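Ent-copalyl diphosphate synthase (PDB 5BP8) is a bacterial terpene cyclase, a largely alpha-helical enzyme with a C-terminal region that resembles squalene-hopene cyclases. Local coordinates at residues G110-G115 with T159-P164; M379-L384 with L411-F416. All blocks are in the same frame, centred on the assembly; numbering follows the deposited sequence.

Contact 1 (G110-G115 with T159-P164); sequences GALRDG and TTLTSP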
ATOM      1  N   GLY A 110      13.243  15.400 -18.306  1.00 16.11           N
ATOM      2  CA  GLY A 110      14.626  14.982 -18.316  1.00 16.43           C
ATOM      3  C   GLY A 110      14.846  13.697 -17.550  1.00 16.22           C
ATOM      4  O   GLY A 110      15.526  12.790 -18.051  1.00 16.54           O
ATOM      5  N   ALA A 111      14.310  13.598 -16.333  1.00 16.22           N
ATOM      6  CA  ALA A 111      14.437  12.378 -15.551  1.00 16.34           C
ATOM      7  C   ALA A 111      13.816  11.152 -16.232  1.00 16.89           C
ATOM      8  O   ALA A 111      14.363  10.050 -16.135  1.00 17.07           O
ATOM      9  CB  ALA A 111      13.864  12.562 -14.136  1.00 16.31           C
ATOM     10  N   LEU A 112      12.666  11.330 -16.870  1.00 16.60           N
ATOM     11  CA  LEU A 112      12.036  10.251 -17.638  1.00 17.40           C
ATOM     12  C   LEU A 112      12.936   9.785 -18.800  1.00 18.41           C
ATOM     13  O   LEU A 112      13.228   8.583 -18.965  1.00 17.38           O
ATOM     14  CB  LEU A 112      10.676  10.686 -18.174  1.00 17.42           C
ATOM     15  CG  LEU A 112       9.578  10.854 -17.115  1.00 17.28           C
ATOM     16  CD1 LEU A 112       8.372  11.574 -17.704  1.00 17.51           C
ATOM     17  CD2 LEU A 112       9.178   9.501 -16.565  1.00 17.84           C
ATOM     18  N   ARG A 113      13.388  10.739 -19.585  1.00 18.36           N
ATOM     19  CA  ARG A 113      14.214  10.458 -20.760  1.00 20.35           C
ATOM     20  C   ARG A 113      15.587   9.926 -20.411  1.00 20.15           C
ATOM     21  O   ARG A 113      16.097   9.068 -21.137  1.00 21.69           O
ATOM     22  CB  ARG A 113      14.347  11.738 -21.591  1.00 22.45           C
ATOM     23  CG  ARG A 113      14.959  11.574 -22.988  1.00 25.42           C
ATOM     24  CD  ARG A 113      14.366  12.654 -23.907  1.00 28.95           C
ATOM     25  NE  ARG A 113      15.049  12.791 -25.207  1.00 32.69           N
ATOM     26  CZ  ARG A 113      16.131  13.551 -25.426  1.00 34.00           C
ATOM     27  NH1 ARG A 113      16.698  14.235 -24.438  1.00 34.88           N
ATOM     28  NH2 ARG A 113      16.653  13.618 -26.645  1.00 34.84           N
ATOM     29  N   ASP A 114      16.180  10.413 -19.317  1.00 18.74           N
ATOM     30  CA  ASP A 114      17.562  10.123 -18.984  1.00 20.51           C
ATOM     31  C   ASP A 114      17.748   8.834 -18.181  1.00 20.99           C
ATOM     32  O   ASP A 114      18.867   8.416 -17.971  1.00 22.38           O
ATOM     33  CB  ASP A 114      18.223  11.274 -18.226  1.00 21.55           C
ATOM     34  CG  ASP A 114      18.381  12.542 -19.081  1.00 22.42           C
ATOM     35  OD1 ASP A 114      18.197  12.486 -20.327  1.00 24.00           O
ATOM     36  OD2 ASP A 114      18.678  13.606 -18.478  1.00 25.15           O
ATOM     37  N   GLY A 115      16.680   8.225 -17.684  1.00 20.23           N
ATOM     38  CA  GLY A 115      16.868   6.984 -16.944  1.00 19.86           C
ATOM     39  C   GLY A 115      15.618   6.224 -16.562  1.00 18.70           C
ATOM     40  O   GLY A 115      15.621   4.993 -16.537  1.00 18.93           O
ATOM     41  N   THR A 159       8.622  16.392 -28.975  1.00 27.25           N
ATOM     42  CA  THR A 159       9.337  15.208 -28.495  1.00 27.20           C
ATOM     43  C   THR A 159       8.347  14.049 -28.330  1.00 25.83           C
ATOM     44  O   THR A 159       7.212  14.275 -27.966  1.00 25.98           O
ATOM     45  CB  THR A 159      10.015  15.494 -27.132  1.00 26.86           C
ATOM     46  OG1 THR A 159      11.092  16.433 -27.333  1.00 27.72           O
ATOM     47  CG2 THR A 159      10.569  14.208 -26.499  1.00 26.82           C
ATOM     48  N   THR A 160       8.795  12.828 -28.615  1.00 25.58           N
ATOM     49  CA  THR A 160       8.055  11.616 -28.312  1.00 25.35           C
ATOM     50  C   THR A 160       8.918  10.795 -27.385  1.00 24.93           C
ATOM     51  O   THR A 160      10.013  10.402 -27.758  1.00 26.52           O
ATOM     52  CB  THR A 160       7.773  10.778 -29.570  1.00 26.98           C
ATOM     53  OG1 THR A 160       7.071  11.590 -30.514  1.00 27.77           O
ATOM     54  CG2 THR A 160       6.924   9.560 -29.237  1.00 28.19           C
ATOM     55  N   LEU A 161       8.437  10.583 -26.156  1.00 22.31           N
ATOM     56  CA  LEU A 161       9.109   9.719 -25.213  1.00 22.18           C
ATOM     57  C   LEU A 161       8.705   8.273 -25.477  1.00 22.79           C
ATOM     58  O   LEU A 161       7.553   7.993 -25.814  1.00 21.52           O
ATOM     59  CB  LEU A 161       8.705  10.094 -23.800  1.00 22.14           C
ATOM     60  CG  LEU A 161       9.081  11.480 -23.307  1.00 23.00           C
ATOM     61  CD1 LEU A 161       8.509  11.665 -21.914  1.00 23.64           C
ATOM     62  CD2 LEU A 161      10.571  11.695 -23.321  1.00 24.27           C
ATOM     63  N   THR A 162       9.658   7.363 -25.352  1.00 22.75           N
ATOM     64  CA  THR A 162       9.371   5.945 -25.523  1.00 23.56           C
ATOM     65  C   THR A 162      10.023   5.144 -24.404  1.00 22.68           C
ATOM     66  O   THR A 162      10.909   5.627 -23.712  1.00 22.15           O
ATOM     67  CB  THR A 162       9.892   5.415 -26.890  1.00 25.18           C
ATOM     68  OG1 THR A 162      11.308   5.312 -26.853  1.00 26.43           O
ATOM     69  CG2 THR A 162       9.501   6.331 -28.029  1.00 25.89           C
ATOM     70  N   SER A 163       9.596   3.903 -24.257  1.00 22.15           N
ATOM     71  CA  SER A 163      10.171   3.017 -23.289  1.00 22.07           C
ATOM     72  C   SER A 163      10.253   1.608 -23.862  1.00 21.91           C
ATOM     73  O   SER A 163       9.304   1.142 -24.490  1.00 21.58           O
ATOM     74  CB  SER A 163       9.310   2.973 -22.030  1.00 21.66           C
ATOM     75  OG  SER A 163       9.784   1.970 -21.125  1.00 21.18           O
ATOM     76  N   PRO A 164      11.364   0.921 -23.610  1.00 22.66           N
ATOM     77  CA  PRO A 164      11.520  -0.495 -23.974  1.00 23.79           C
ATOM     78  C   PRO A 164      10.797  -1.474 -23.053  1.00 25.34           C
ATOM     79  O   PRO A 164      10.716  -2.673 -23.370  1.00 24.24           O
ATOM     80  CB  PRO A 164      13.026  -0.702 -23.902  1.00 24.21           C
ATOM     81  CG  PRO A 164      13.469   0.246 -22.840  1.00 24.35           C
ATOM     82  CD  PRO A 164      12.588   1.465 -22.999  1.00 23.11           C
TER
HETATM   83  O   HOH W   1      12.588  11.263 -26.429  1.00 38.31           O

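Contact 2 (M379-L384 with L411-F416); sequences MISDWL and LALAEF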
HETATM    1  N   MSE A 379       0.445 -27.841   4.013  1.00 38.37           N
HETATM    2  CA  MSE A 379       0.844 -27.511   2.652  1.00 39.12           C
HETATM    3  C   MSE A 379       1.274 -26.064   2.392  1.00 37.35           C
HETATM    4  O   MSE A 379       2.053 -25.791   1.445  1.00 33.71           O
HETATM    5  CB  MSE A 379      -0.387 -27.641   1.829  1.00 38.09           C
HETATM    6  CG  MSE A 379      -0.165 -27.502   0.328  1.00 40.25           C
HETATM    7 SE   MSE A 379      -1.985 -27.008   0.021  0.65 42.03          SE
HETATM    8  CE  MSE A 379      -2.551 -27.006  -1.830  1.00 33.76           C
ATOM      9  N   ILE A 380       0.700 -25.138   3.161  1.00 35.26           N
ATOM     10  CA  ILE A 380       1.148 -23.724   3.134  1.00 32.70           C
ATOM     11  C   ILE A 380       2.540 -23.672   3.768  1.00 33.78           C
ATOM     12  O   ILE A 380       3.452 -22.997   3.277  1.00 30.06           O
ATOM     13  CB  ILE A 380       0.221 -22.802   3.944  1.00 30.58           C
ATOM     14  CG1 ILE A 380      -1.152 -22.687   3.287  1.00 29.56           C
ATOM     15  CG2 ILE A 380       0.852 -21.409   4.076  1.00 29.65           C
ATOM     16  CD1 ILE A 380      -2.123 -21.947   4.165  1.00 30.11           C
ATOM     17  N   SER A 381       2.703 -24.402   4.869  1.00 36.30           N
ATOM     18  CA  SER A 381       4.032 -24.643   5.438  1.00 38.94           C
ATOM     19  C   SER A 381       5.041 -25.117   4.400  1.00 40.44           C
ATOM     20  O   SER A 381       6.092 -24.481   4.253  1.00 40.76           O
ATOM     21  CB  SER A 381       3.964 -25.642   6.590  1.00 43.30           C
ATOM     22  OG  SER A 381       3.285 -25.057   7.676  1.00 43.23           O
ATOM     23  N   ASP A 382       4.735 -26.206   3.687  1.00 43.42           N
ATOM     24  CA  ASP A 382       5.563 -26.663   2.552  1.00 44.69           C
ATOM     25  C   ASP A 382       5.997 -25.451   1.741  1.00 40.66           C
ATOM     26  O   ASP A 382       7.180 -25.160   1.619  1.00 35.27           O
ATOM     27  CB  ASP A 382       4.797 -27.575   1.569  1.00 50.29           C
ATOM     28  CG  ASP A 382       5.651 -27.971   0.336  1.00 57.98           C
ATOM     29  OD1 ASP A 382       6.811 -28.438   0.515  1.00 70.90           O
ATOM     30  OD2 ASP A 382       5.176 -27.799  -0.815  1.00 61.61           O
ATOM     31  N   TRP A 383       4.990 -24.770   1.208  1.00 35.91           N
ATOM     32  CA  TRP A 383       5.167 -23.750   0.201  1.00 33.44           C
ATOM     33  C   TRP A 383       5.996 -22.560   0.705  1.00 30.68           C
ATOM     34  O   TRP A 383       6.874 -22.087  -0.020  1.00 30.21           O
ATOM     35  CB  TRP A 383       3.792 -23.282  -0.277  1.00 31.72           C
ATOM     36  CG  TRP A 383       3.832 -22.405  -1.443  1.00 30.25           C
ATOM     37  CD1 TRP A 383       3.919 -22.758  -2.745  1.00 30.02           C
ATOM     38  CD2 TRP A 383       3.791 -20.976  -1.411  1.00 29.22           C
ATOM     39  NE1 TRP A 383       3.920 -21.642  -3.538  1.00 31.92           N
ATOM     40  CE2 TRP A 383       3.856 -20.530  -2.737  1.00 29.86           C
ATOM     41  CE3 TRP A 383       3.710 -20.042  -0.380  1.00 29.38           C
ATOM     42  CZ2 TRP A 383       3.827 -19.172  -3.075  1.00 30.49           C
ATOM     43  CZ3 TRP A 383       3.681 -18.684  -0.716  1.00 29.63           C
ATOM     44  CH2 TRP A 383       3.752 -18.275  -2.045  1.00 29.02           C
ATOM     45  N   LEU A 384       5.716 -22.074   1.913  1.00 29.28           N
ATOM     46  CA  LEU A 384       6.490 -20.952   2.472  1.00 28.52           C
ATOM     47  C   LEU A 384       7.940 -21.324   2.641  1.00 28.59           C
ATOM     48  O   LEU A 384       8.838 -20.572   2.293  1.00 26.15           O
ATOM     49  CB  LEU A 384       5.935 -20.488   3.807  1.00 27.61           C
ATOM     50  CG  LEU A 384       4.596 -19.750   3.751  1.00 27.60           C
ATOM     51  CD1 LEU A 384       4.078 -19.562   5.156  1.00 27.50           C
ATOM     52  CD2 LEU A 384       4.801 -18.408   3.065  1.00 27.13           C
ATOM     53  N   LEU A 411       7.400 -15.358  11.136  1.00 25.57           N
ATOM     54  CA  LEU A 411       6.568 -15.328  12.339  1.00 26.13           C
ATOM     55  C   LEU A 411       5.383 -16.281  12.251  1.00 27.09           C
ATOM     56  O   LEU A 411       4.983 -16.853  13.263  1.00 27.84           O
ATOM     57  CB  LEU A 411       6.063 -13.912  12.640  1.00 26.81           C
ATOM     58  CG  LEU A 411       7.180 -12.977  13.147  1.00 28.37           C
ATOM     59  CD1 LEU A 411       6.706 -11.528  13.157  1.00 30.14           C
ATOM     60  CD2 LEU A 411       7.702 -13.445  14.503  1.00 30.97           C
ATOM     61  N   ALA A 412       4.828 -16.442  11.052  1.00 25.74           N
ATOM     62  CA  ALA A 412       3.760 -17.403  10.814  1.00 25.21           C
ATOM     63  C   ALA A 412       4.320 -18.824  10.992  1.00 26.34           C
ATOM     64  O   ALA A 412       3.705 -19.663  11.672  1.00 27.37           O
ATOM     65  CB  ALA A 412       3.201 -17.223   9.415  1.00 24.88           C
ATOM     66  N   LEU A 413       5.465 -19.083  10.378  1.00 26.08           N
ATOM     67  CA  LEU A 413       6.113 -20.405  10.491  1.00 27.11           C
ATOM     68  C   LEU A 413       6.580 -20.734  11.908  1.00 28.25           C
ATOM     69  O   LEU A 413       6.570 -21.914  12.306  1.00 29.04           O
ATOM     70  CB  LEU A 413       7.278 -20.521   9.530  1.00 27.51           C
ATOM     71  CG  LEU A 413       6.923 -20.728   8.061  1.00 27.37           C
ATOM     72  CD1 LEU A 413       8.150 -20.399   7.220  1.00 27.51           C
ATOM     73  CD2 LEU A 413       6.412 -22.127   7.744  1.00 26.75           C
ATOM     74  N   ALA A 414       7.017 -19.728  12.658  1.00 26.98           N
ATOM     75  CA  ALA A 414       7.477 -19.932  14.031  1.00 28.78           C
ATOM     76  C   ALA A 414       6.337 -20.432  14.930  1.00 29.63           C
ATOM     77  O   ALA A 414       6.515 -21.344  15.737  1.00 28.86           O
ATOM     78  CB  ALA A 414       8.073 -18.650  14.594  1.00 28.47           C
ATOM     79  N   GLU A 415       5.167 -19.845  14.768  1.00 27.94           N
ATOM     80  CA  GLU A 415       4.036 -20.177  15.607  1.00 30.10           C
ATOM     81  C   GLU A 415       3.236 -21.402  15.098  1.00 29.38           C
ATOM     82  O   GLU A 415       2.674 -22.146  15.920  1.00 28.74           O
ATOM     83  CB  GLU A 415       3.120 -18.948  15.770  1.00 32.19           C
ATOM     84  CG  GLU A 415       2.032 -19.085  16.847  1.00 34.61           C
ATOM     85  CD  GLU A 415       2.552 -19.288  18.275  1.00 37.30           C
ATOM     86  OE1 GLU A 415       3.720 -18.954  18.578  1.00 38.50           O
ATOM     87  OE2 GLU A 415       1.762 -19.804  19.117  1.00 42.25           O
ATOM     88  N   PHE A 416       3.174 -21.618  13.779  1.00 26.62           N
ATOM     89  CA  PHE A 416       2.249 -22.632  13.214  1.00 27.38           C
ATOM     90  C   PHE A 416       2.849 -23.612  12.218  1.00 27.06           C
ATOM     91  O   PHE A 416       2.114 -24.404  11.644  1.00 27.21           O
ATOM     92  CB  PHE A 416       1.081 -21.930  12.529  1.00 27.44           C
ATOM     93  CG  PHE A 416       0.288 -21.082  13.454  1.00 28.03           C
ATOM     94  CD1 PHE A 416      -0.481 -21.662  14.458  1.00 28.67           C
ATOM     95  CD2 PHE A 416       0.337 -19.706  13.365  1.00 27.27           C
ATOM     96  CE1 PHE A 416      -1.205 -20.878  15.336  1.00 29.14           C
ATOM     97  CE2 PHE A 416      -0.381 -18.925  14.241  1.00 27.53           C
ATOM     98  CZ  PHE A 416      -1.151 -19.505  15.227  1.00 28.17           C
TER

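Contact 1 (G110-G115 with T159-P164)
Leu-112 and Arg-113, neighbours near the end of helix 98-116, both lean on Leu-161, a buried leucine of the extended segment 159-164, where a loop packs on a helix of the all-helical cyclase fold. Leu-112 comes first: its CD1 meets CD1 of Leu-161 at 4.2 Å, methyl against methyl, while Leu-72, Thr-75, Leu-76 and Val-79 of helix 72-86 also pack on its side chain. Leu-161 itself touches Leu-135, Ile-138 and Leu-142 of helix 127-144 and, on helix 98-116, Leu-109 too, so it lies between the two helices. Next along the helix, Arg-113 uses its aliphatic stem. With CG anti to the backbone N (chi1 -169°) and the chain extended as far as NE, the stem crosses the leucine side chain at about a right angle, laying CD 4.0 Å from Leu-161 CD2 and CB 4.2 Å from the same methyl. No direct hydrogen bond joins the segments. The polar end of the arginine instead reaches the loop backbone through a water lying in the guanidinium plane: the bond from NE to this water is weak at 3.1 Å, and the water donates to Thr-160 O at 3.0 Å.

Contact 2 (M379-L384 with L411-F416)
Leu-384 and Ser-381, one turn apart on helix 370-386, receive the side chain of Leu-413 from helix 402-416. The two helices are consecutive in the chain and form an alpha-alpha hairpin of the squalene-hopene cyclase C-terminal region, a family grouped with the six-hairpin folds. Their local axes come within 10.9 Å and run roughly antiparallel, at 138° between N-to-C directions. Leu-413 buries the largest area of the residues in this contact and makes both of its closest apolar approaches, through the two arms of its fork. CD1 touches Leu-384 CB at 4.1 Å, and CD2 reaches the backbone of the preceding turn, 4.2 Å from Ser-381 CA. Its CB does not point straight at the partner helix; with CG beside the backbone N (chi1 -75°), the branched end is carried closer. Trp-394, Ala-421 and Val-425 also touch Leu-413.

Polar groups add no hydrogen bond between the segments. Ser-381 OG turns back along its own helix (chi1 -68°) and is bonded to Ile-377 O, which satisfies this buried hydroxyl locally. Leu-384 O accepts from Trp-394 NE1, so the same tryptophan meets both helices. Ser-381 OG also lies 4.2 Å from Phe-416 O, too far for a hydrogen bond. The ring of Phe-416 leads away from 379-384, and Glu-415 CG sits 3.5 Å above one face of it, displaced toward the rim.

Overall arrangement
The two contacts lie far apart in one large helical chain: their centres are 44 Å apart, their nearest atoms about 27 Å, and they do not touch. Both segments of contact 1 precede those of contact 2 in the chain. Each sits well away from the chain centre, with its own centre 27 Å from that point for contact 1 and 24 Å for contact 2. Both are small and largely apolar, burying 135 and 173 Å², and in both a leucine of the later segment makes the closest apolar approaches. They differ in what is joined: a long loop against a helix in 110-115 with 159-164, two successive helices in 379-384 with 411-416.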